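Beta-N-acetylglucosaminidase-like protein Glycoside hydrolase family 20 (PDB 6YHH) probably acts as a beta-N-acetylhexosaminidase of glycoside hydrolase family 20, removing terminal N-acetylhexosamine units during bacterial chitin breakdown. Local coordinates at residues A309-G314 and P354-H359; V511-I516 and S524-T529; S620-D625 and K655-V660. All blocks are in the same frame, centred on the assembly; numbering follows the deposited sequence.

Interaction 1: residues A309-G314 and P354-H359; sequences AYFHIG and PMLKKH
The contact belongs to a beta-alpha-beta crossover in the catalytic barrel of this family 20 enzyme, where Leu-356 of helix 341-358 packs on Phe-311 and Ile-313 of segment 309-314, which carries strand 310-312. Leu-356 is the one residue of 354-359 that reaches the strand side, and its two methyls divide the work. CD2 goes to Phe-311. Leu-356 CD2 lies 3.8 Å from Phe-311 CG. It sits at the root of the aromatic side chain, with Leu-356 CD2 also 3.9 Å from Phe-311 CB, and approaches the ring obliquely. CD1 goes to Ile-313, and Leu-356 CD1 stands 3.8 Å from Ile-313 CG2. Leu-356 CD1 also brushes Phe-311 CB, at 4.0 Å. The leucine and phenylalanine side chains cross at about a right angle. The phenylalanine CG is anti to the backbone N (chi1 -160°), which turns the ring to one side and leaves CB and CG for the leucine to rest on. Ile-313 offers its CG2 branch, while the longer branch ends away from the helix. No hydrogen bond joins the two segments, and all three touching residues are buried. Phe-299 of helix 289-302 meets the Phe-311 ring edge-to-face and also touches Leu-356, while Leu-363 of strand 362-366 touches both Leu-356 and Ile-313. His-312 points to the other side of the strand. His-312 ND1 accepts the N-H of Gly-314 N at 3.0 Å, with the donor nitrogen lying in the ring plane. The chain then runs on to Glu-317, the predicted proton donor. Strand 310-312 pairs in parallel with strand 362-366, which follows the helix. An apolar seam between strand and returning helix is typical of the outer layer of a TIM-type barrel.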
ATOM      1  N   ALA A 309     -26.563  -4.174 -14.098  1.00 12.45           N
ATOM      2  CA  ALA A 309     -28.014  -4.110 -14.115  1.00 12.08           C
ATOM      3  C   ALA A 309     -28.728  -3.943 -12.821  1.00 11.65           C
ATOM      4  O   ALA A 309     -29.975  -3.862 -12.814  1.00 11.19           O
ATOM      5  CB  ALA A 309     -28.538  -5.356 -14.826  1.00 14.01           C
ATOM      6  N   TYR A 310     -27.990  -3.947 -11.671  1.00 11.34           N
ATOM      7  CA  TYR A 310     -28.577  -3.953 -10.333  1.00 11.15           C
ATOM      8  C   TYR A 310     -28.183  -2.676  -9.586  1.00 10.66           C
ATOM      9  O   TYR A 310     -27.024  -2.240  -9.616  1.00 10.68           O
ATOM     10  CB  TYR A 310     -28.116  -5.178  -9.523  1.00 12.08           C
ATOM     11  CG  TYR A 310     -28.336  -6.420 -10.330  1.00 12.37           C
ATOM     12  CD1 TYR A 310     -29.574  -6.950 -10.382  1.00 12.95           C
ATOM     13  CD2 TYR A 310     -27.383  -6.883 -11.158  1.00 14.09           C
ATOM     14  CE1 TYR A 310     -29.834  -8.048 -11.199  1.00 15.10           C
ATOM     15  CE2 TYR A 310     -27.599  -7.952 -11.987  1.00 16.53           C
ATOM     16  CZ  TYR A 310     -28.849  -8.535 -11.983  1.00 16.22           C
ATOM     17  OH  TYR A 310     -29.116  -9.619 -12.839  1.00 20.96           O
ATOM     18  N   PHE A 311     -29.150  -2.104  -8.900  1.00 10.13           N
ATOM     19  CA  PHE A 311     -28.933  -0.910  -8.102  1.00 10.31           C
ATOM     20  C   PHE A 311     -29.515  -1.157  -6.717  1.00 10.10           C
ATOM     21  O   PHE A 311     -30.715  -1.440  -6.581  1.00  9.32           O
ATOM     22  CB  PHE A 311     -29.498   0.400  -8.737  1.00 10.76           C
ATOM     23  CG  PHE A 311     -28.881   1.615  -8.175  1.00 10.66           C
ATOM     24  CD1 PHE A 311     -29.163   2.044  -6.875  1.00 10.39           C
ATOM     25  CD2 PHE A 311     -27.954   2.295  -8.950  1.00 11.35           C
ATOM     26  CE1 PHE A 311     -28.490   3.213  -6.386  1.00 10.94           C
ATOM     27  CE2 PHE A 311     -27.269   3.412  -8.451  1.00 11.30           C
ATOM     28  CZ  PHE A 311     -27.501   3.826  -7.162  1.00 11.24           C
ATOM     29  N   HIS A 312     -28.669  -1.067  -5.691  1.00  8.72           N
ATOM     30  CA  HIS A 312     -29.050  -1.326  -4.294  1.00  8.59           C
ATOM     31  C   HIS A 312     -29.489  -0.006  -3.676  1.00  9.41           C
ATOM     32  O   HIS A 312     -28.731   0.942  -3.608  1.00  9.09           O
ATOM     33  CB  HIS A 312     -27.861  -2.008  -3.596  1.00  8.43           C
ATOM     34  CG  HIS A 312     -28.183  -2.837  -2.392  1.00  8.01           C
ATOM     35  ND1 HIS A 312     -28.893  -2.391  -1.283  1.00  8.68           N
ATOM     36  CD2 HIS A 312     -27.739  -4.079  -2.073  1.00  9.80           C
ATOM     37  CE1 HIS A 312     -28.894  -3.342  -0.369  1.00  9.50           C
ATOM     38  NE2 HIS A 312     -28.213  -4.377  -0.831  1.00  8.94           N
ATOM     39  N   ILE A 313     -30.709   0.035  -3.116  1.00  8.77           N
ATOM     40  CA  ILE A 313     -31.246   1.203  -2.450  1.00  9.14           C
ATOM     41  C   ILE A 313     -31.235   1.048  -0.956  1.00  7.60           C
ATOM     42  O   ILE A 313     -31.806   1.784  -0.194  1.00  6.86           O
ATOM     43  CB  ILE A 313     -32.643   1.600  -3.018  1.00  9.49           C
ATOM     44  CG1 ILE A 313     -33.654   0.439  -2.966  1.00  9.42           C
ATOM     45  CG2 ILE A 313     -32.489   2.168  -4.433  1.00 10.55           C
ATOM     46  CD1 ILE A 313     -33.968  -0.138  -1.663  1.00 10.31           C
ATOM     47  N   GLY A 314     -30.532   0.012  -0.472  1.00  8.48           N
ATOM     48  CA  GLY A 314     -30.454  -0.129   0.972  1.00  8.82           C
ATOM     49  C   GLY A 314     -31.741  -0.493   1.684  1.00  9.09           C
ATOM     50  O   GLY A 314     -32.356  -1.533   1.379  1.00  9.49           O
ATOM     51  N   PRO A 354     -39.440   2.645 -10.503  1.00 11.32           N
ATOM     52  CA  PRO A 354     -39.472   3.154 -11.915  1.00 11.15           C
ATOM     53  C   PRO A 354     -38.337   4.086 -12.272  1.00 11.43           C
ATOM     54  O   PRO A 354     -37.965   4.166 -13.404  1.00 11.92           O
ATOM     55  CB  PRO A 354     -40.810   3.928 -12.009  1.00 12.42           C
ATOM     56  CG  PRO A 354     -41.398   3.928 -10.701  1.00 14.61           C
ATOM     57  CD  PRO A 354     -40.612   3.095  -9.738  1.00 11.87           C
ATOM     58  N   MET A 355     -37.818   4.840 -11.306  1.00 11.13           N
ATOM     59  CA  MET A 355     -36.614   5.662 -11.517  1.00 11.91           C
ATOM     60  C   MET A 355     -35.447   4.792 -11.907  1.00 11.85           C
ATOM     61  O   MET A 355     -34.788   5.097 -12.885  1.00 11.88           O
ATOM     62  CB  MET A 355     -36.297   6.403 -10.227  1.00 11.29           C
ATOM     63  CG  MET A 355     -37.436   7.234  -9.654  1.00 12.59           C
ATOM     64  SD  MET A 355     -36.829   8.004  -8.121  1.00 13.63           S
ATOM     65  CE  MET A 355     -38.321   8.776  -7.498  1.00 15.88           C
ATOM     66  N   LEU A 356     -35.242   3.677 -11.193  1.00 11.36           N
ATOM     67  CA  LEU A 356     -34.181   2.768 -11.543  1.00 12.08           C
ATOM     68  C   LEU A 356     -34.454   2.125 -12.883  1.00 11.87           C
ATOM     69  O   LEU A 356     -33.528   1.984 -13.681  1.00 11.41           O
ATOM     70  CB  LEU A 356     -33.955   1.714 -10.440  1.00 12.31           C
ATOM     71  CG  LEU A 356     -33.503   2.307  -9.114  1.00 14.48           C
ATOM     72  CD1 LEU A 356     -33.338   1.201  -8.049  1.00 15.71           C
ATOM     73  CD2 LEU A 356     -32.255   3.116  -9.252  1.00 16.38           C
ATOM     74  N   LYS A 357     -35.723   1.748 -13.132  1.00 11.16           N
ATOM     75  CA  LYS A 357     -35.992   1.029 -14.388  1.00 11.85           C
ATOM     76  C   LYS A 357     -35.774   1.953 -15.604  1.00 13.44           C
ATOM     77  O   LYS A 357     -35.405   1.510 -16.701  1.00 12.28           O
ATOM     78  CB  LYS A 357     -37.405   0.523 -14.382  1.00 13.52           C
ATOM     79  CG  LYS A 357     -37.681  -0.497 -15.513  1.00 16.11           C
ATOM     80  CD  LYS A 357     -38.930  -1.282 -15.358  1.00 20.11           C
ATOM     81  CE  LYS A 357     -38.925  -2.417 -16.358  1.00 20.65           C
ATOM     82  NZ  LYS A 357     -40.211  -3.102 -16.097  1.00 25.32           N
ATOM     83  N   LYS A 358     -35.975   3.239 -15.418  1.00 13.19           N
ATOM     84  CA  LYS A 358     -35.780   4.233 -16.462  1.00 14.74           C
ATOM     85  C   LYS A 358     -34.291   4.213 -16.915  1.00 15.85           C
ATOM     86  O   LYS A 358     -33.977   4.461 -18.088  1.00 15.67           O
ATOM     87  CB  LYS A 358     -36.044   5.602 -15.903  1.00 16.10           C
ATOM     88  CG  LYS A 358     -36.017   6.715 -16.919  1.00 19.67           C
ATOM     89  CD  LYS A 358     -36.286   8.068 -16.274  1.00 18.98           C
ATOM     90  CE  LYS A 358     -35.043   8.652 -15.685  1.00 20.04           C
ATOM     91  NZ  LYS A 358     -35.199  10.039 -15.131  1.00 19.24           N
ATOM     92  N   HIS A 359     -33.400   3.827 -15.997  1.00 14.60           N
ATOM     93  CA  HIS A 359     -31.953   3.680 -16.318  1.00 14.45           C
ATOM     94  C   HIS A 359     -31.545   2.256 -16.680  1.00 13.43           C
ATOM     95  O   HIS A 359     -30.339   1.996 -16.835  1.00 14.71           O
ATOM     96  CB  HIS A 359     -31.118   4.235 -15.143  1.00 15.14           C
ATOM     97  CG  HIS A 359     -31.369   5.696 -14.889  1.00 15.23           C
ATOM     98  ND1 HIS A 359     -30.970   6.655 -15.781  1.00 18.29           N
ATOM     99  CD2 HIS A 359     -32.034   6.346 -13.915  1.00 17.05           C
ATOM    100  CE1 HIS A 359     -31.400   7.839 -15.373  1.00 18.49           C
ATOM    101  NE2 HIS A 359     -32.031   7.687 -14.232  1.00 17.67           N
TER

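Interaction 2: residues V511-I516 and S524-T529; sequences VILRNI and SVNEFT
The flat group at this contact is the carboxamide of Asn-526, and Leu-513 CD1 meets it beside Asn-526 OD1, at 3.6 Å. Leu-513 CD1 also lies 3.7 Å from Asn-526 CB, so it comes in along the CB and OD1 side of the group. The two side chains cross at about a right angle. The second methyl, CD2, serves the apolar residues. Leu-513 CD2 is 3.7 Å from Val-525 CG2, and these two side chains slide past each other in opposite directions. Leu-513 CD2 also meets Thr-529 CG2 tip to tip, at 3.9 Å. Ile-516, one turn further along the first helix, adds a looser touch of its CG2 on Val-525 CG2. In Thr-529, OG1 lies between the backbone N and the carbonyl carbon (chi1 71°), which leaves CG2 anti to the carbonyl carbon and facing the leucine. The hydroxyl turns back to its own helix. There Thr-529 OG1 donates to Asn-526 O at 2.7 Å, in the carbonyl plane and on a lone pair. Lys-509 NZ also bonds to OG1, so the hydroxyl has two partners and its rotation is well fixed. Cutting Leu-513 back to an alanine would probably open a gap between the helices in front of Val-525 and Thr-529 and leave their methyls without their mate. Phe-556 touches Val-525 and Thr-529, and Ala-559 touches Leu-513. On the far side of helix 507-517, Arg-514 forms a salt bridge with Glu-499 of the second subunit. The helix segments approach to 10.1 Å between axes, with their directions 123° apart. One leucine seated among residues one turn apart on the next helix, across a short loop, is typical of a helix-loop-helix pair in a mainly helical region.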
ATOM      1  N   VAL A 511       3.803  -3.125  10.765  1.00  7.48           N
ATOM      2  CA  VAL A 511       3.797  -1.745  10.923  1.00  7.53           C
ATOM      3  C   VAL A 511       3.169  -1.346  12.267  1.00  7.53           C
ATOM      4  O   VAL A 511       3.708  -0.504  13.027  1.00  8.03           O
ATOM      5  CB  VAL A 511       2.997  -1.039   9.822  1.00  8.56           C
ATOM      6  CG1 VAL A 511       2.914   0.446  10.092  1.00  9.52           C
ATOM      7  CG2 VAL A 511       3.635  -1.338   8.460  1.00  9.66           C
ATOM      8  N   ILE A 512       2.008  -1.935  12.546  1.00  7.42           N
ATOM      9  CA  ILE A 512       1.309  -1.686  13.817  1.00  7.73           C
ATOM     10  C   ILE A 512       2.166  -2.149  14.993  1.00  7.34           C
ATOM     11  O   ILE A 512       2.304  -1.430  15.975  1.00  8.17           O
ATOM     12  CB  ILE A 512      -0.066  -2.337  13.842  1.00  7.72           C
ATOM     13  CG1 ILE A 512      -0.967  -1.574  12.828  1.00  8.41           C
ATOM     14  CG2 ILE A 512      -0.705  -2.241  15.205  1.00  7.92           C
ATOM     15  CD1 ILE A 512      -2.189  -2.382  12.431  1.00  8.91           C
ATOM     16  N   LEU A 513       2.814  -3.295  14.856  1.00  7.51           N
ATOM     17  CA  LEU A 513       3.615  -3.837  15.969  1.00  7.73           C
ATOM     18  C   LEU A 513       4.835  -2.924  16.220  1.00  9.14           C
ATOM     19  O   LEU A 513       5.195  -2.673  17.344  1.00  8.82           O
ATOM     20  CB  LEU A 513       4.025  -5.256  15.733  1.00  8.18           C
ATOM     21  CG  LEU A 513       2.830  -6.150  15.774  1.00  9.58           C
ATOM     22  CD1 LEU A 513       3.362  -7.545  15.468  1.00 10.82           C
ATOM     23  CD2 LEU A 513       1.993  -6.195  17.028  1.00 10.68           C
ATOM     24  N   ARG A 514       5.433  -2.398  15.145  1.00  8.99           N
ATOM     25  CA  ARG A 514       6.549  -1.408  15.326  1.00  8.87           C
ATOM     26  C   ARG A 514       6.073  -0.155  16.019  1.00  8.49           C
ATOM     27  O   ARG A 514       6.756   0.356  16.949  1.00  8.36           O
ATOM     28  CB  ARG A 514       7.250  -1.105  14.012  1.00  8.91           C
ATOM     29  CG  ARG A 514       8.242  -2.209  13.604  1.00  9.29           C
ATOM     30  CD  ARG A 514       8.993  -1.784  12.325  1.00  9.79           C
ATOM     31  NE  ARG A 514       8.184  -1.839  11.092  1.00  8.91           N
ATOM     32  CZ  ARG A 514       7.942  -2.916  10.348  1.00  9.41           C
ATOM     33  NH1 ARG A 514       8.361  -4.108  10.716  1.00 10.61           N
ATOM     34  NH2 ARG A 514       7.187  -2.810   9.271  1.00  9.76           N
ATOM     35  N   ASN A 515       4.889   0.320  15.676  1.00  7.98           N
ATOM     36  CA  ASN A 515       4.323   1.474  16.368  1.00  8.01           C
ATOM     37  C   ASN A 515       4.161   1.151  17.877  1.00  7.90           C
ATOM     38  O   ASN A 515       4.535   1.942  18.736  1.00  8.16           O
ATOM     39  CB  ASN A 515       2.971   1.829  15.744  1.00  8.20           C
ATOM     40  CG  ASN A 515       2.354   3.003  16.462  1.00  8.86           C
ATOM     41  OD1 ASN A 515       2.964   4.072  16.524  1.00 10.07           O
ATOM     42  ND2 ASN A 515       1.130   2.808  17.007  1.00  7.73           N
ATOM     43  N   ILE A 516       3.566   0.018  18.173  1.00  7.89           N
ATOM     44  CA  ILE A 516       3.322  -0.365  19.533  1.00  8.96           C
ATOM     45  C   ILE A 516       4.646  -0.514  20.351  1.00  8.51           C
ATOM     46  O   ILE A 516       4.701  -0.050  21.505  1.00  8.39           O
ATOM     47  CB  ILE A 516       2.517  -1.674  19.591  1.00 10.09           C
ATOM     48  CG1 ILE A 516       1.130  -1.398  19.092  1.00 10.60           C
ATOM     49  CG2 ILE A 516       2.510  -2.323  20.949  1.00 11.83           C
ATOM     50  CD1 ILE A 516       0.406  -2.751  18.855  1.00 11.44           C
ATOM     51  N   SER A 524       8.416 -10.427  20.492  1.00 10.33           N
ATOM     52  CA  SER A 524       7.533 -10.809  21.598  1.00 11.23           C
ATOM     53  C   SER A 524       6.109 -10.326  21.402  1.00 10.84           C
ATOM     54  O   SER A 524       5.146 -11.035  21.720  1.00 10.81           O
ATOM     55  CB  SER A 524       8.103 -10.289  22.895  1.00 13.24           C
ATOM     56  OG  SER A 524       9.289 -11.023  23.081  1.00 17.85           O
ATOM     57  N   VAL A 525       5.962  -9.119  20.841  1.00 10.20           N
ATOM     58  CA  VAL A 525       4.589  -8.628  20.603  1.00 10.31           C
ATOM     59  C   VAL A 525       3.905  -9.370  19.469  1.00  9.31           C
ATOM     60  O   VAL A 525       2.733  -9.688  19.544  1.00  8.69           O
ATOM     61  CB  VAL A 525       4.562  -7.096  20.452  1.00 13.12           C
ATOM     62  CG1 VAL A 525       5.246  -6.593  19.252  1.00 17.66           C
ATOM     63  CG2 VAL A 525       3.133  -6.622  20.478  1.00 14.11           C
ATOM     64  N   ASN A 526       4.655  -9.723  18.435  1.00  9.29           N
ATOM     65  CA  ASN A 526       4.115 -10.575  17.371  1.00  8.92           C
ATOM     66  C   ASN A 526       3.704 -11.951  17.896  1.00  8.62           C
ATOM     67  O   ASN A 526       2.607 -12.448  17.616  1.00  8.60           O
ATOM     68  CB  ASN A 526       5.158 -10.692  16.275  1.00 10.85           C
ATOM     69  CG  ASN A 526       4.609 -11.395  15.045  1.00 13.62           C
ATOM     70  OD1 ASN A 526       3.594 -11.000  14.444  1.00 13.97           O
ATOM     71  ND2 ASN A 526       5.267 -12.517  14.710  1.00 20.48           N
ATOM     72  N   GLU A 527       4.561 -12.555  18.714  1.00  8.90           N
ATOM     73  CA  GLU A 527       4.153 -13.830  19.302  1.00  9.43           C
ATOM     74  C   GLU A 527       2.938 -13.718  20.160  1.00  9.18           C
ATOM     75  O   GLU A 527       2.088 -14.643  20.222  1.00  9.94           O
ATOM     76  CB  GLU A 527       5.334 -14.480  20.094  1.00 11.98           C
ATOM     77  CG  GLU A 527       6.485 -14.817  19.189  1.00 14.31           C
ATOM     78  CD  GLU A 527       7.766 -15.181  19.907  1.00 23.91           C
ATOM     79  OE1 GLU A 527       7.979 -14.798  21.070  1.00 26.97           O
ATOM     80  OE2 GLU A 527       8.628 -15.827  19.212  1.00 29.54           O
ATOM     81  N   PHE A 528       2.798 -12.621  20.890  1.00  8.75           N
ATOM     82  CA  PHE A 528       1.586 -12.440  21.722  1.00  9.04           C
ATOM     83  C   PHE A 528       0.324 -12.250  20.826  1.00  8.71           C
ATOM     84  O   PHE A 528      -0.756 -12.709  21.219  1.00  7.67           O
ATOM     85  CB  PHE A 528       1.722 -11.279  22.699  1.00  9.11           C
ATOM     86  CG  PHE A 528       0.761 -11.370  23.874  1.00  9.36           C
ATOM     87  CD1 PHE A 528       0.742 -12.521  24.693  1.00 10.63           C
ATOM     88  CD2 PHE A 528      -0.091 -10.353  24.194  1.00 10.47           C
ATOM     89  CE1 PHE A 528      -0.209 -12.631  25.697  1.00 10.47           C
ATOM     90  CE2 PHE A 528      -1.012 -10.445  25.222  1.00  9.80           C
ATOM     91  CZ  PHE A 528      -1.052 -11.600  25.994  1.00 11.04           C
ATOM     92  N   THR A 529       0.431 -11.634  19.642  1.00  8.63           N
ATOM     93  CA  THR A 529      -0.755 -11.583  18.772  1.00  9.13           C
ATOM     94  C   THR A 529      -1.248 -12.961  18.431  1.00  9.47           C
ATOM     95  O   THR A 529      -2.441 -13.168  18.190  1.00  9.19           O
ATOM     96  CB  THR A 529      -0.585 -10.833  17.462  1.00  9.14           C
ATOM     97  OG1 THR A 529       0.270 -11.609  16.599  1.00  9.90           O
ATOM     98  CG2 THR A 529      -0.063  -9.479  17.653  1.00  9.44           C
TER

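Interaction 3: residues S620-D625 and K655-V660; sequences SKKLSD and KDHADV
Lys-622 and His-657 cross at about a right angle, and the end of the lysine meets the edge of the imidazole. Lys-622 NZ donates to His-657 NE2 at 3.0 Å. The ammonium nitrogen lies almost in the ring plane, 6° out of it. It is nearly equidistant from the two carbons flanking NE2, with Lys-622 NZ 3.9 Å from His-657 CD2 and 4.0 Å from His-657 CE1, so it faces the nitrogen squarely. This is a hydrogen bond and not a cation-pi contact. For NE2 to accept, it should carry no proton, and the nearby ammonium charge would probably favour the neutral imidazole. The lysine spans the distance with a chain extended beyond CG, and Lys-622 CE comes within 3.9 Å of His-657 NE2. The histidine CG is anti to the carbonyl carbon (chi1 -54°), which carries the ring toward the helix. Asp-656 OD2 lies 6.0 Å from Lys-622 NZ, not in contact, and may offset a little of its charge. On the loop side, Val-660 N bonds back to His-657 O, closing a turn through Ala-658 and Asp-659, both with positive phi. The contact thus ties the outer side of helix 617-634 to the loop between helix 642-650 and strand 660-662, which pairs with strand 532-534. Leu-623 and Ser-624 of the same helix pack on helix 583-607, while Pro-618 lies against His-657.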
ATOM      1  N   SER A 620      -0.763 -10.429  29.355  1.00  9.39           N
ATOM      2  CA  SER A 620       0.384 -11.312  29.172  1.00  9.55           C
ATOM      3  C   SER A 620       0.846 -11.793  30.544  1.00 10.93           C
ATOM      4  O   SER A 620       1.272 -12.925  30.684  1.00 11.04           O
ATOM      5  CB  SER A 620       1.520 -10.683  28.372  1.00 10.58           C
ATOM      6  OG  SER A 620       2.109  -9.489  29.004  1.00 13.76           O
ATOM      7  N   LYS A 621       0.676 -10.963  31.590  1.00 10.73           N
ATOM      8  CA  LYS A 621       1.016 -11.417  32.953  1.00 11.66           C
ATOM      9  C   LYS A 621       0.059 -12.485  33.395  1.00 11.71           C
ATOM     10  O   LYS A 621       0.477 -13.558  33.913  1.00 11.74           O
ATOM     11  CB  LYS A 621       1.004 -10.267  33.924  1.00 14.89           C
ATOM     12  CG  LYS A 621       1.067 -10.774  35.359  1.00 16.86           C
ATOM     13  CD  LYS A 621       1.261  -9.684  36.365  1.00 20.92           C
ATOM     14  CE  LYS A 621       1.186 -10.232  37.805  1.00 20.69           C
ATOM     15  NZ  LYS A 621       2.104 -11.356  38.035  1.00 21.03           N
ATOM     16  N   LYS A 622      -1.251 -12.322  33.149  1.00 11.15           N
ATOM     17  CA  LYS A 622      -2.208 -13.357  33.474  1.00 12.21           C
ATOM     18  C   LYS A 622      -1.923 -14.703  32.810  1.00 11.33           C
ATOM     19  O   LYS A 622      -1.985 -15.805  33.445  1.00 11.46           O
ATOM     20  CB  LYS A 622      -3.635 -12.882  33.215  1.00 11.48           C
ATOM     21  CG  LYS A 622      -4.106 -11.806  34.160  1.00 12.02           C
ATOM     22  CD  LYS A 622      -5.318 -10.997  33.677  1.00 12.82           C
ATOM     23  CE  LYS A 622      -5.560  -9.899  34.748  1.00 15.53           C
ATOM     24  NZ  LYS A 622      -6.799  -9.094  34.576  1.00 20.37           N
ATOM     25  N   LEU A 623      -1.536 -14.665  31.527  1.00 10.61           N
ATOM     26  CA  LEU A 623      -1.177 -15.899  30.836  1.00 10.67           C
ATOM     27  C   LEU A 623       0.134 -16.527  31.376  1.00 10.30           C
ATOM     28  O   LEU A 623       0.231 -17.774  31.522  1.00 11.75           O
ATOM     29  CB  LEU A 623      -1.044 -15.620  29.312  1.00 10.40           C
ATOM     30  CG  LEU A 623      -0.759 -16.785  28.460  1.00  9.68           C
ATOM     31  CD1 LEU A 623      -1.830 -17.857  28.596  1.00 10.49           C
ATOM     32  CD2 LEU A 623      -0.533 -16.375  26.981  1.00 10.35           C
ATOM     33  N   SER A 624       1.141 -15.705  31.682  1.00 10.33           N
ATOM     34  CA  SER A 624       2.425 -16.130  32.205  1.00 11.84           C
ATOM     35  C   SER A 624       2.191 -16.740  33.545  1.00 12.30           C
ATOM     36  O   SER A 624       2.746 -17.825  33.839  1.00 12.60           O
ATOM     37  CB  SER A 624       3.397 -14.948  32.329  1.00 12.87           C
ATOM     38  OG  SER A 624       4.633 -15.438  32.936  1.00 14.35           O
ATOM     39  N   ASP A 625       1.385 -16.093  34.351  1.00 11.95           N
ATOM     40  CA  ASP A 625       1.091 -16.675  35.719  1.00 13.04           C
ATOM     41  C   ASP A 625       0.451 -18.028  35.614  1.00 13.54           C
ATOM     42  O   ASP A 625       0.864 -18.966  36.322  1.00 15.36           O
ATOM     43  CB  ASP A 625       0.230 -15.745  36.570  1.00 13.50           C
ATOM     44  CG  ASP A 625       0.948 -14.501  37.038  1.00 13.27           C
ATOM     45  OD1 ASP A 625       2.172 -14.346  36.972  1.00 14.12           O
ATOM     46  OD2 ASP A 625       0.258 -13.599  37.494  1.00 16.60           O
ATOM     47  N   LYS A 655     -11.865  -9.791  29.368  1.00 10.54           N
ATOM     48  CA  LYS A 655     -12.084  -9.012  28.109  1.00 10.83           C
ATOM     49  C   LYS A 655     -11.691  -7.570  28.343  1.00 11.85           C
ATOM     50  O   LYS A 655     -12.036  -6.714  27.515  1.00 11.43           O
ATOM     51  CB  LYS A 655     -13.560  -9.105  27.716  1.00 11.25           C
ATOM     52  CG  LYS A 655     -14.152 -10.533  27.740  1.00 13.54           C
ATOM     53  CD  LYS A 655     -13.551 -11.469  26.792  1.00 13.58           C
ATOM     54  CE  LYS A 655     -14.346 -12.785  26.759  1.00 14.37           C
ATOM     55  NZ  LYS A 655     -13.708 -13.729  25.843  1.00 14.26           N
ATOM     56  N   ASP A 656     -11.120  -7.235  29.491  1.00 11.84           N
ATOM     57  CA  ASP A 656     -10.892  -5.858  29.869  1.00 13.07           C
ATOM     58  C   ASP A 656      -9.629  -5.186  29.328  1.00 12.04           C
ATOM     59  O   ASP A 656      -9.421  -3.967  29.558  1.00 11.87           O
ATOM     60  CB  ASP A 656     -10.807  -5.754  31.395  1.00 16.39           C
ATOM     61  CG  ASP A 656     -12.106  -6.078  32.091  1.00 19.58           C
ATOM     62  OD1 ASP A 656     -13.151  -6.098  31.485  1.00 22.66           O
ATOM     63  OD2 ASP A 656     -11.963  -6.266  33.299  1.00 28.03           O
ATOM     64  N   HIS A 657      -8.743  -5.908  28.648  1.00 10.56           N
ATOM     65  CA  HIS A 657      -7.444  -5.369  28.270  1.00 10.10           C
ATOM     66  C   HIS A 657      -7.326  -5.303  26.749  1.00  9.06           C
ATOM     67  O   HIS A 657      -7.399  -6.303  26.046  1.00  9.09           O
ATOM     68  CB  HIS A 657      -6.303  -6.222  28.805  1.00 10.90           C
ATOM     69  CG  HIS A 657      -6.398  -6.422  30.253  1.00 11.76           C
ATOM     70  ND1 HIS A 657      -6.382  -5.371  31.129  1.00 12.88           N
ATOM     71  CD2 HIS A 657      -6.628  -7.533  30.979  1.00 14.96           C
ATOM     72  CE1 HIS A 657      -6.575  -5.828  32.364  1.00 14.56           C
ATOM     73  NE2 HIS A 657      -6.684  -7.138  32.303  1.00 14.39           N
ATOM     74  N   ALA A 658      -7.126  -4.071  26.267  1.00  9.59           N
ATOM     75  CA  ALA A 658      -6.698  -3.822  24.863  1.00  8.62           C
ATOM     76  C   ALA A 658      -7.737  -4.219  23.829  1.00  8.22           C
ATOM     77  O   ALA A 658      -7.410  -4.295  22.649  1.00  7.91           O
ATOM     78  CB  ALA A 658      -5.345  -4.386  24.572  1.00  8.69           C
ATOM     79  N   ASP A 659      -9.000  -4.472  24.234  1.00  7.84           N
ATOM     80  CA  ASP A 659     -10.028  -4.929  23.316  1.00  8.03           C
ATOM     81  C   ASP A 659      -9.623  -6.182  22.576  1.00  7.74           C
ATOM     82  O   ASP A 659     -10.002  -6.402  21.459  1.00  7.11           O
ATOM     83  CB  ASP A 659     -10.453  -3.768  22.360  1.00  8.71           C
ATOM     84  CG  ASP A 659     -11.389  -2.755  23.037  1.00  9.59           C
ATOM     85  OD1 ASP A 659     -12.009  -3.102  24.102  1.00 11.60           O
ATOM     86  OD2 ASP A 659     -11.485  -1.570  22.593  1.00  9.54           O
ATOM     87  N   VAL A 660      -8.923  -7.067  23.285  1.00  7.39           N
ATOM     88  CA  VAL A 660      -8.690  -8.394  22.772  1.00  7.73           C
ATOM     89  C   VAL A 660      -9.005  -9.411  23.885  1.00  8.14           C
ATOM     90  O   VAL A 660      -9.189  -9.024  25.050  1.00  9.28           O
ATOM     91  CB  VAL A 660      -7.232  -8.634  22.333  1.00  7.64           C
ATOM     92  CG1 VAL A 660      -6.836  -7.690  21.223  1.00  8.21           C
ATOM     93  CG2 VAL A 660      -6.248  -8.473  23.487  1.00  8.07           C
TER

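The three contacts follow one another along the chain, each closing before the next opens. Interaction 1 lies in the catalytic barrel, on the opposite side of the chain's centre from the other two. Its centre is about 46 Å from that of interaction 2 and about 50 Å from that of interaction 3. The latter two lie about 15 Å apart, centre to centre. They touch directly: Phe-528 of helix 523-529 packs on Ser-620 and Leu-623 of helix 617-634, and helix 583-607 packs against both helices. Interaction 1 thus belongs to the barrel that bears the predicted active site. Interactions 2 and 3 join parts of a mainly helical C-terminal region that, at interaction 2, meets the second subunit.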